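Local coordinates for monomethylamine corrinoid protein 1 (Methanosarcina barkeri, PDB 3EZX) that carries methyl groups on its bound corrinoid cofactor between the methyltransferases MtmB and MtbA during methanogenesis from methylamine, at residues G151-M155 / T156-L160. Sequence-based numbering, arbitrary orientation.
Sequences GSALM and TTSML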
ATOM      1  N   GLY A 151       1.135  -5.416   6.664  1.00 31.83           N
ATOM      2  CA  GLY A 151       1.011  -4.164   7.397  1.00 35.82           C
ATOM      3  C   GLY A 151       1.660  -2.928   6.789  1.00 36.56           C
ATOM      4  O   GLY A 151       2.726  -3.003   6.178  1.00 27.07           O
ATOM      5  N   SER A 152       1.011  -1.779   6.963  1.00 35.25           N
ATOM      6  CA  SER A 152       1.531  -0.520   6.441  1.00 36.37           C
ATOM      7  C   SER A 152       1.851   0.468   7.545  1.00 31.51           C
ATOM      8  O   SER A 152       1.297   0.403   8.637  1.00 43.19           O
ATOM      9  CB  SER A 152       0.529   0.138   5.485  1.00 33.16           C
ATOM     10  OG  SER A 152       0.567  -0.444   4.200  1.00 26.85           O
ATOM     11  N   ALA A 153       2.742   1.397   7.232  1.00 35.57           N
ATOM     12  CA  ALA A 153       3.147   2.440   8.159  1.00 37.67           C
ATOM     13  C   ALA A 153       4.026   3.423   7.390  1.00 41.28           C
ATOM     14  O   ALA A 153       5.104   3.065   6.914  1.00 48.83           O
ATOM     15  CB  ALA A 153       3.907   1.838   9.330  1.00 21.66           C
ATOM     16  N   LEU A 154       3.556   4.656   7.247  1.00 37.64           N
ATOM     17  CA  LEU A 154       4.320   5.667   6.526  1.00 42.29           C
ATOM     18  C   LEU A 154       4.979   6.657   7.463  1.00 34.95           C
ATOM     19  O   LEU A 154       5.613   7.619   7.031  1.00 35.21           O
ATOM     20  CB  LEU A 154       3.429   6.403   5.524  1.00 33.14           C
ATOM     21  CG  LEU A 154       3.240   5.658   4.200  1.00 38.37           C
ATOM     22  CD1 LEU A 154       2.561   4.314   4.439  1.00 49.67           C
ATOM     23  CD2 LEU A 154       2.412   6.512   3.267  1.00 60.47           C
ATOM     24  N   MET A 155       4.824   6.412   8.757  1.00 37.50           N
ATOM     25  CA  MET A 155       5.427   7.265   9.760  1.00 39.29           C
ATOM     26  C   MET A 155       6.240   6.408  10.714  1.00 48.35           C
ATOM     27  O   MET A 155       5.777   5.360  11.165  1.00 53.40           O
ATOM     28  CB  MET A 155       4.353   8.028  10.528  1.00 46.83           C
ATOM     29  CG  MET A 155       3.513   8.940   9.657  1.00 38.66           C
ATOM     30  SD  MET A 155       2.598  10.113  10.650  1.00 42.77           S
ATOM     31  CE  MET A 155       1.424   9.021  11.442  1.00 44.78           C
ATOM     32  N   THR A 156       7.459   6.850  11.001  1.00 50.66           N
ATOM     33  CA  THR A 156       8.349   6.127  11.900  1.00 50.56           C
ATOM     34  C   THR A 156       7.682   5.849  13.240  1.00 46.32           C
ATOM     35  O   THR A 156       7.782   4.743  13.771  1.00 43.22           O
ATOM     36  CB  THR A 156       9.649   6.920  12.153  1.00 59.13           C
ATOM     37  OG1 THR A 156       9.325   8.251  12.572  1.00 49.28           O
ATOM     38  CG2 THR A 156      10.501   6.974  10.886  1.00 55.55           C
ATOM     39  N   THR A 157       6.999   6.856  13.776  1.00 39.36           N
ATOM     40  CA  THR A 157       6.316   6.731  15.060  1.00 46.22           C
ATOM     41  C   THR A 157       5.332   5.562  15.065  1.00 49.54           C
ATOM     42  O   THR A 157       5.206   4.856  16.063  1.00 54.81           O
ATOM     43  CB  THR A 157       5.549   8.025  15.409  1.00 55.19           C
ATOM     44  OG1 THR A 157       6.415   9.155  15.240  1.00 65.81           O
ATOM     45  CG2 THR A 157       5.062   7.985  16.849  1.00 39.39           C
ATOM     46  N   SER A 158       4.640   5.358  13.948  1.00 48.78           N
ATOM     47  CA  SER A 158       3.668   4.273  13.836  1.00 49.80           C
ATOM     48  C   SER A 158       4.338   2.963  13.426  1.00 39.79           C
ATOM     49  O   SER A 158       3.845   1.881  13.734  1.00 50.41           O
ATOM     50  CB  SER A 158       2.585   4.636  12.815  1.00 55.88           C
ATOM     51  OG  SER A 158       3.128   4.732  11.507  1.00 66.16           O
ATOM     52  N   MET A 159       5.462   3.068  12.730  1.00 37.21           N
ATOM     53  CA  MET A 159       6.204   1.895  12.283  1.00 36.91           C
ATOM     54  C   MET A 159       6.829   1.135  13.449  1.00 37.03           C
ATOM     55  O   MET A 159       6.999  -0.083  13.385  1.00 31.03           O
ATOM     56  CB  MET A 159       7.306   2.318  11.316  1.00 48.42           C
ATOM     57  CG  MET A 159       8.220   1.187  10.887  1.00 53.63           C
ATOM     58  SD  MET A 159       9.784   1.818  10.253  1.00 65.10           S
ATOM     59  CE  MET A 159      10.681   2.083  11.808  1.00 64.92           C
ATOM     60  N   LEU A 160       7.177   1.859  14.506  1.00 41.50           N
ATOM     61  CA  LEU A 160       7.787   1.253  15.684  1.00 49.07           C
ATOM     62  C   LEU A 160       6.841   0.257  16.340  1.00 55.72           C
ATOM     63  O   LEU A 160       7.275  -0.760  16.894  1.00 51.32           O
ATOM     64  CB  LEU A 160       8.182   2.338  16.686  1.00 49.14           C
ATOM     65  CG  LEU A 160       9.148   3.382  16.114  1.00 61.02           C
ATOM     66  CD1 LEU A 160       9.478   4.428  17.167  1.00 56.77           C
ATOM     67  CD2 LEU A 160      10.410   2.691  15.624  1.00 62.19           C
TER
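Ser158 folds back on Met155 in the Rossmann-like B12-binding domain, at the loop between strand 147-152 and helix 156-159, with Met155 at the N-cap. From Ser158 CB, 3.7 Å from Met155 O, a chi1 of 66° sets OG between its own backbone N and carbonyl carbon, facing back toward the loop. There Ser158 OG sits 2.7 Å from Met155 O. Met155 CB and Ala153 CB flank Ser158 OG, both 3.7 Å away. Asp103 OD2, which accepts from Leu154 N, also lies by Ser158 OG. Met155 O takes a backbone bond from Met159 N, which approaches from near the C=O direction (C=O...N 161°) but is bent at the hydrogen (143°), and a weak one from Ser158 N. Beside it, Ala153 CB packs on the Met159 backbone, 3.7 Å from CA, while the rest of Met159 leads off to Pro186 and Trp191. The turn also lines the corrinoid pocket: Leu154 touches both the cofactor and His105, the probable axial ligand of cobalt, Ser152 OG bonds cofactor atom N3B, and Thr156 OG1 makes a weak hydrogen bond to its N33.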